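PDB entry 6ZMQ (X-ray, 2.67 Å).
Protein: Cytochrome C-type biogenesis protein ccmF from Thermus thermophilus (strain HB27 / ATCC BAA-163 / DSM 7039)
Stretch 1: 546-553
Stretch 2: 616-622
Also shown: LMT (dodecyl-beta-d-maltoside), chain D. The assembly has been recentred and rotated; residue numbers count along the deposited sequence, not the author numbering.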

ATOM      1  N   ARG A 546      20.249 -14.921  28.339  1.00 93.59           N
ATOM      2  CA  ARG A 546      20.721 -13.945  29.339  1.00 91.35           C
ATOM      3  C   ARG A 546      21.803 -13.086  28.706  1.00 82.41           C
ATOM      4  O   ARG A 546      22.757 -13.633  28.212  1.00 83.52           O
ATOM      5  CB  ARG A 546      21.183 -14.639  30.623  1.00103.39           C
ATOM      6  CG  ARG A 546      22.638 -15.087  30.622  1.00114.47           C
ATOM      7  CD  ARG A 546      23.353 -15.042  31.969  1.00117.61           C
ATOM      8  NE  ARG A 546      24.587 -15.804  31.869  1.00121.36           N
ATOM      9  CZ  ARG A 546      25.665 -15.411  31.211  1.00110.04           C
ATOM     10  NH1 ARG A 546      25.680 -14.239  30.612  1.00 97.32           N
ATOM     11  NH2 ARG A 546      26.723 -16.189  31.150  1.00110.13           N
ATOM     12  N   MET A 547      21.549 -11.789  28.664  1.00 85.03           N
ATOM     13  CA  MET A 547      22.450 -10.767  28.160  1.00 80.57           C
ATOM     14  C   MET A 547      23.153 -10.083  29.330  1.00 84.91           C
ATOM     15  O   MET A 547      22.812 -10.309  30.490  1.00 96.23           O
ATOM     16  CB  MET A 547      21.665  -9.771  27.316  1.00 74.07           C
ATOM     17  CG  MET A 547      20.434  -9.307  28.039  1.00 68.94           C
ATOM     18  SD  MET A 547      19.528  -7.974  27.271  1.00 55.19           S
ATOM     19  CE  MET A 547      17.887  -8.621  27.536  1.00 59.35           C
ATOM     20  N   THR A 548      24.145  -9.239  29.029  1.00 73.32           N
ATOM     21  CA  THR A 548      24.809  -8.410  30.033  1.00 77.19           C
ATOM     22  C   THR A 548      25.429  -7.195  29.350  1.00 77.06           C
ATOM     23  O   THR A 548      25.731  -7.222  28.155  1.00 78.42           O
ATOM     24  CB  THR A 548      25.884  -9.179  30.828  1.00 85.72           C
ATOM     25  OG1 THR A 548      26.521  -8.292  31.757  1.00103.27           O
ATOM     26  CG2 THR A 548      26.932  -9.779  29.912  1.00 81.35           C
ATOM     27  N   PHE A 549      25.617  -6.129  30.126  1.00 74.66           N
ATOM     28  CA  PHE A 549      26.089  -4.846  29.611  1.00 70.58           C
ATOM     29  C   PHE A 549      27.615  -4.833  29.548  1.00 69.86           C
ATOM     30  O   PHE A 549      28.290  -5.257  30.489  1.00 79.37           O
ATOM     31  CB  PHE A 549      25.550  -3.709  30.492  1.00 74.10           C
ATOM     32  CG  PHE A 549      25.445  -2.364  29.797  1.00 68.07           C
ATOM     33  CD1 PHE A 549      26.573  -1.642  29.454  1.00 66.19           C
ATOM     34  CD2 PHE A 549      24.208  -1.846  29.456  1.00 72.53           C
ATOM     35  CE1 PHE A 549      26.473  -0.428  28.815  1.00 66.57           C
ATOM     36  CE2 PHE A 549      24.102  -0.628  28.813  1.00 75.06           C
ATOM     37  CZ  PHE A 549      25.246   0.072  28.489  1.00 65.44           C
ATOM     38  N   GLN A 550      28.154  -4.335  28.424  1.00 74.92           N
ATOM     39  CA  GLN A 550      29.598  -4.285  28.206  1.00 74.05           C
ATOM     40  C   GLN A 550      30.116  -2.933  27.726  1.00 78.02           C
ATOM     41  O   GLN A 550      31.257  -2.859  27.259  1.00 81.83           O
ATOM     42  CB  GLN A 550      30.037  -5.355  27.205  1.00 72.93           C
ATOM     43  CG  GLN A 550      30.042  -6.744  27.762  1.00 76.34           C
ATOM     44  CD  GLN A 550      30.282  -7.781  26.703  1.00 90.75           C
ATOM     45  OE1 GLN A 550      30.034  -7.556  25.515  1.00 80.46           O
ATOM     46  NE2 GLN A 550      30.826  -8.908  27.120  1.00 96.94           N
ATOM     47  N   GLY A 551      29.322  -1.880  27.798  1.00 76.27           N
ATOM     48  CA  GLY A 551      29.782  -0.544  27.491  1.00 80.76           C
ATOM     49  C   GLY A 551      28.977   0.093  26.377  1.00 71.64           C
ATOM     50  O   GLY A 551      28.032  -0.481  25.838  1.00 74.27           O
ATOM     51  N   VAL A 552      29.371   1.322  26.054  1.00 76.25           N
ATOM     52  CA  VAL A 552      28.873   2.037  24.890  1.00 70.51           C
ATOM     53  C   VAL A 552      30.081   2.350  24.010  1.00 70.81           C
ATOM     54  O   VAL A 552      31.196   2.541  24.513  1.00 75.16           O
ATOM     55  CB  VAL A 552      28.085   3.317  25.284  1.00 69.41           C
ATOM     56  CG1 VAL A 552      26.910   2.972  26.208  1.00 60.79           C
ATOM     57  CG2 VAL A 552      28.950   4.383  25.946  1.00 83.26           C
ATOM     58  N   ARG A 553      29.884   2.315  22.695  1.00 58.94           N
ATOM     59  CA  ARG A 553      30.886   2.798  21.757  1.00 56.62           C
ATOM     60  C   ARG A 553      30.278   4.032  21.114  1.00 59.67           C
ATOM     61  O   ARG A 553      29.053   4.177  21.084  1.00 57.00           O
ATOM     62  CB  ARG A 553      31.223   1.824  20.612  1.00 58.39           C
ATOM     63  CG  ARG A 553      31.757   0.422  20.911  1.00 72.30           C
ATOM     64  CD  ARG A 553      32.524   0.091  22.191  1.00 90.68           C
ATOM     65  NE  ARG A 553      33.974   0.252  22.204  1.00103.73           N
ATOM     66  CZ  ARG A 553      34.686   0.307  23.325  1.00111.89           C
ATOM     67  NH1 ARG A 553      34.077   0.170  24.497  1.00119.71           N
ATOM     68  NH2 ARG A 553      36.004   0.430  23.280  1.00113.51           N
ATOM     69  N   TRP A 616      25.864   5.446  32.116  1.00149.67           N
ATOM     70  CA  TRP A 616      25.199   4.149  32.217  1.00132.95           C
ATOM     71  C   TRP A 616      24.088   4.183  31.178  1.00126.91           C
ATOM     72  O   TRP A 616      23.709   5.270  30.742  1.00123.42           O
ATOM     73  CB  TRP A 616      24.638   3.894  33.632  1.00141.85           C
ATOM     74  CG  TRP A 616      23.315   4.586  34.040  1.00131.81           C
ATOM     75  CD1 TRP A 616      22.874   5.848  33.722  1.00119.08           C
ATOM     76  CD2 TRP A 616      22.341   4.054  34.955  1.00128.77           C
ATOM     77  NE1 TRP A 616      21.654   6.085  34.315  1.00116.57           N
ATOM     78  CE2 TRP A 616      21.312   5.008  35.088  1.00122.35           C
ATOM     79  CE3 TRP A 616      22.232   2.850  35.656  1.00126.23           C
ATOM     80  CZ2 TRP A 616      20.186   4.793  35.896  1.00120.53           C
ATOM     81  CZ3 TRP A 616      21.112   2.642  36.466  1.00121.48           C
ATOM     82  CH2 TRP A 616      20.109   3.608  36.575  1.00120.02           C
ATOM     83  N   ALA A 617      23.609   3.036  30.711  1.00113.04           N
ATOM     84  CA  ALA A 617      22.509   3.108  29.757  1.00105.03           C
ATOM     85  C   ALA A 617      21.372   2.151  30.098  1.00 98.86           C
ATOM     86  O   ALA A 617      21.534   1.182  30.837  1.00106.13           O
ATOM     87  CB  ALA A 617      23.018   2.851  28.339  1.00104.40           C
ATOM     88  N   SER A 618      20.214   2.430  29.497  1.00 87.02           N
ATOM     89  CA  SER A 618      19.014   1.610  29.607  1.00 89.10           C
ATOM     90  C   SER A 618      18.890   0.696  28.395  1.00 78.86           C
ATOM     91  O   SER A 618      19.640   0.821  27.424  1.00 81.22           O
ATOM     92  CB  SER A 618      17.756   2.474  29.740  1.00 95.80           C
ATOM     93  OG  SER A 618      16.591   1.742  29.392  1.00104.91           O
ATOM     94  N   LEU A 619      17.974  -0.270  28.493  1.00 67.19           N
ATOM     95  CA  LEU A 619      17.677  -1.217  27.429  1.00 63.95           C
ATOM     96  C   LEU A 619      16.195  -1.574  27.451  1.00 76.25           C
ATOM     97  O   LEU A 619      15.556  -1.544  28.506  1.00 82.04           O
ATOM     98  CB  LEU A 619      18.495  -2.501  27.579  1.00 56.56           C
ATOM     99  CG  LEU A 619      19.909  -2.575  27.011  1.00 56.02           C
ATOM    100  CD1 LEU A 619      20.898  -2.220  28.098  1.00 69.00           C
ATOM    101  CD2 LEU A 619      20.189  -3.957  26.476  1.00 54.43           C
ATOM    102  N   ARG A 620      15.647  -1.913  26.285  1.00 75.35           N
ATOM    103  CA  ARG A 620      14.342  -2.560  26.185  1.00 54.85           C
ATOM    104  C   ARG A 620      14.472  -3.795  25.297  1.00 49.50           C
ATOM    105  O   ARG A 620      15.145  -3.763  24.263  1.00 55.87           O
ATOM    106  CB  ARG A 620      13.256  -1.596  25.648  1.00 57.62           C
ATOM    107  CG  ARG A 620      11.882  -2.242  25.397  1.00 60.94           C
ATOM    108  CD  ARG A 620      10.711  -1.292  25.613  1.00 69.34           C
ATOM    109  NE  ARG A 620      10.128  -0.786  24.371  1.00 80.58           N
ATOM    110  CZ  ARG A 620       9.187   0.155  24.322  1.00 89.29           C
ATOM    111  NH1 ARG A 620       8.720   0.688  25.443  1.00 93.99           N
ATOM    112  NH2 ARG A 620       8.709   0.566  23.154  1.00 89.67           N
ATOM    113  N   LEU A 621      13.857  -4.900  25.712  1.00 49.98           N
ATOM    114  CA  LEU A 621      13.912  -6.131  24.919  1.00 44.66           C
ATOM    115  C   LEU A 621      12.482  -6.654  24.815  1.00 58.83           C
ATOM    116  O   LEU A 621      11.823  -6.885  25.841  1.00 68.40           O
ATOM    117  CB  LEU A 621      14.885  -7.142  25.529  1.00 40.97           C
ATOM    118  CG  LEU A 621      15.214  -8.541  24.969  1.00 43.98           C
ATOM    119  CD1 LEU A 621      14.315  -9.599  25.516  1.00 44.22           C
ATOM    120  CD2 LEU A 621      15.206  -8.604  23.457  1.00 55.04           C
ATOM    121  N   ILE A 622      11.956  -6.723  23.543  1.00 68.03           N
ATOM    122  CA  ILE A 622      10.628  -7.288  23.313  1.00 60.30           C
ATOM    123  C   ILE A 622      10.766  -8.637  22.604  1.00 62.33           C
ATOM    124  O   ILE A 622      11.684  -8.874  21.797  1.00 64.35           O
ATOM    125  CB  ILE A 622       9.697  -6.285  22.576  1.00 48.93           C
ATOM    126  CG1 ILE A 622      10.022  -6.075  21.101  1.00 56.76           C
ATOM    127  CG2 ILE A 622       9.785  -4.914  23.220  1.00 56.76           C
ATOM    128  CD1 ILE A 622       9.163  -6.849  20.101  1.00 71.01           C
TER
HETATM  129  C1B LMT D 703       1.612  -1.725  21.384  1.00121.70           C
HETATM  130  C2B LMT D 703       0.740  -1.687  22.680  1.00124.61           C
HETATM  131  C3B LMT D 703       1.543  -1.428  23.998  1.00124.54           C
HETATM  132  C4B LMT D 703       3.087  -1.404  23.832  1.00125.39           C
HETATM  133  C5B LMT D 703       3.365  -0.477  22.636  1.00121.64           C
HETATM  134  C6B LMT D 703       4.864  -0.241  22.502  1.00117.46           C
HETATM  135  O1B LMT D 703       0.822  -1.398  20.262  1.00119.21           O
HETATM  136  O2B LMT D 703      -0.208  -0.713  22.498  1.00126.01           O
HETATM  137  O3B LMT D 703       1.148  -2.287  24.985  1.00121.23           O
HETATM  138  O4' LMT D 703       3.695  -0.903  24.963  1.00129.55           O
HETATM  139  O5B LMT D 703       2.793  -0.922  21.394  1.00119.16           O
HETATM  140  O6B LMT D 703       5.343   0.369  23.632  1.00115.10           O
HETATM  141  C1' LMT D 703      -1.218  -3.442  17.111  1.00 78.06           C
HETATM  142  C2' LMT D 703      -1.966  -3.296  18.475  1.00 98.14           C
HETATM  143  C3' LMT D 703      -1.272  -2.217  19.369  1.00108.70           C
HETATM  144  C4' LMT D 703       0.250  -2.449  19.494  1.00110.57           C
HETATM  145  C5' LMT D 703       0.726  -2.369  18.021  1.00 88.49           C
HETATM  146  C6' LMT D 703       2.213  -2.292  17.804  1.00 88.58           C
HETATM  147  O1' LMT D 703      -1.548  -4.637  16.514  1.00 60.91           O
HETATM  148  O2' LMT D 703      -3.253  -2.888  18.249  1.00102.39           O
HETATM  149  O3' LMT D 703      -1.851  -2.170  20.600  1.00112.59           O
HETATM  150  O5' LMT D 703       0.208  -3.480  17.303  1.00 75.93           O
HETATM  151  O6' LMT D 703       2.693  -3.532  18.125  1.00 92.11           O
HETATM  152  C1  LMT D 703      -2.560  -4.601  15.518  1.00 51.67           C
HETATM  153  C2  LMT D 703      -2.183  -5.658  14.514  1.00 46.64           C
HETATM  154  C3  LMT D 703      -3.297  -6.452  13.895  1.00 41.39           C
HETATM  155  C4  LMT D 703      -3.827  -5.722  12.682  1.00 28.47           C
HETATM  156  C5  LMT D 703      -4.913  -6.535  12.043  1.00 28.77           C
HETATM  157  C6  LMT D 703      -4.951  -6.443  10.545  1.00 42.59           C
HETATM  158  C7  LMT D 703      -3.598  -6.721   9.950  1.00 34.32           C
HETATM  159  C8  LMT D 703      -3.761  -7.517   8.702  1.00 38.73           C
HETATM  160  C9  LMT D 703      -2.992  -6.957   7.551  1.00 46.32           C
HETATM  161  C10 LMT D 703      -3.274  -7.804   6.346  1.00 47.09           C
HETATM  162  C11 LMT D 703      -2.441  -7.345   5.198  1.00 36.97           C
HETATM  163  C12 LMT D 703      -2.048  -8.486   4.325  1.00 25.05           C

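The two stretches belong to one chain and meet through side chains alone. Within stretch 2 a strand begins at A617 and continues beyond I622, whereas the touching part of stretch 1, from M547 to V552, has no regular helix or strand. Their end-to-end directions differ by 143°, so they run roughly antiparallel, with M547 near L621 and V552 near A617. The backbones are too far apart for sheet pairing: the CA atoms of M547 and L621 are 10.2 Å apart, and those of V552 and A617 8.1 Å. No hydrogen bond crosses the gap. The contact is apolar and modest, burying 263 Å² summed over both sides.

R546 does not reach stretch 2, so the contact begins at M547. Its CA-to-CB bond points toward the strand, and chi1 at 49° (p) with chi2 at 172° (t) carries the thioether across to two leucines. M547 CE lies 3.7 Å from L621 CG, while M547 SD is 4.1 Å from L619 CD2. Both are van der Waals contacts, and the flexible, unbranched methionine can bridge leucines two positions apart, which a strand presents on the same side.

T548 points away, and the next contact is made by F549, the residue of stretch 1 most covered by the strand, with 66 Å² of its surface hidden. With chi1 at -155° (t), its ring extends toward the strand and meets two methyl groups: F549 CD2 is 3.6 Å from L619 CD1, and F549 CZ is 3.6 Å from A617 CB. Both methyls sit at the ring edge, near its plane, so aromatic C–H groups rather than the ring face make these contacts. L619 thus touches both M547 and F549, one through each of its terminal methyls in the closest pairs.

Q550 and G551 make no contact here. At G551 the backbone angles, phi 122° and psi -180°, would jam a CB against the carbonyl O of Q550, so glycine suits this conformation for a local reason. V552 then closes the contact more loosely: its CA-to-CB bond points toward stretch 2, but V552 CG1 stays 4.4 Å from A617 CB, and only 14 Å² of the residue is covered.

On the strand, alternation explains the pattern. A617, L619 and L621 point toward stretch 1, whereas S618 and R620 point away. S618 OG is hydrogen-bonded elsewhere in the structure, and R620 approaches the dodecyl maltoside, with R620 NH2 3.4 Å from LMT O6B, although the geometry is not that of a hydrogen bond. The polar groups of these two residues therefore stay out of the apolar seam.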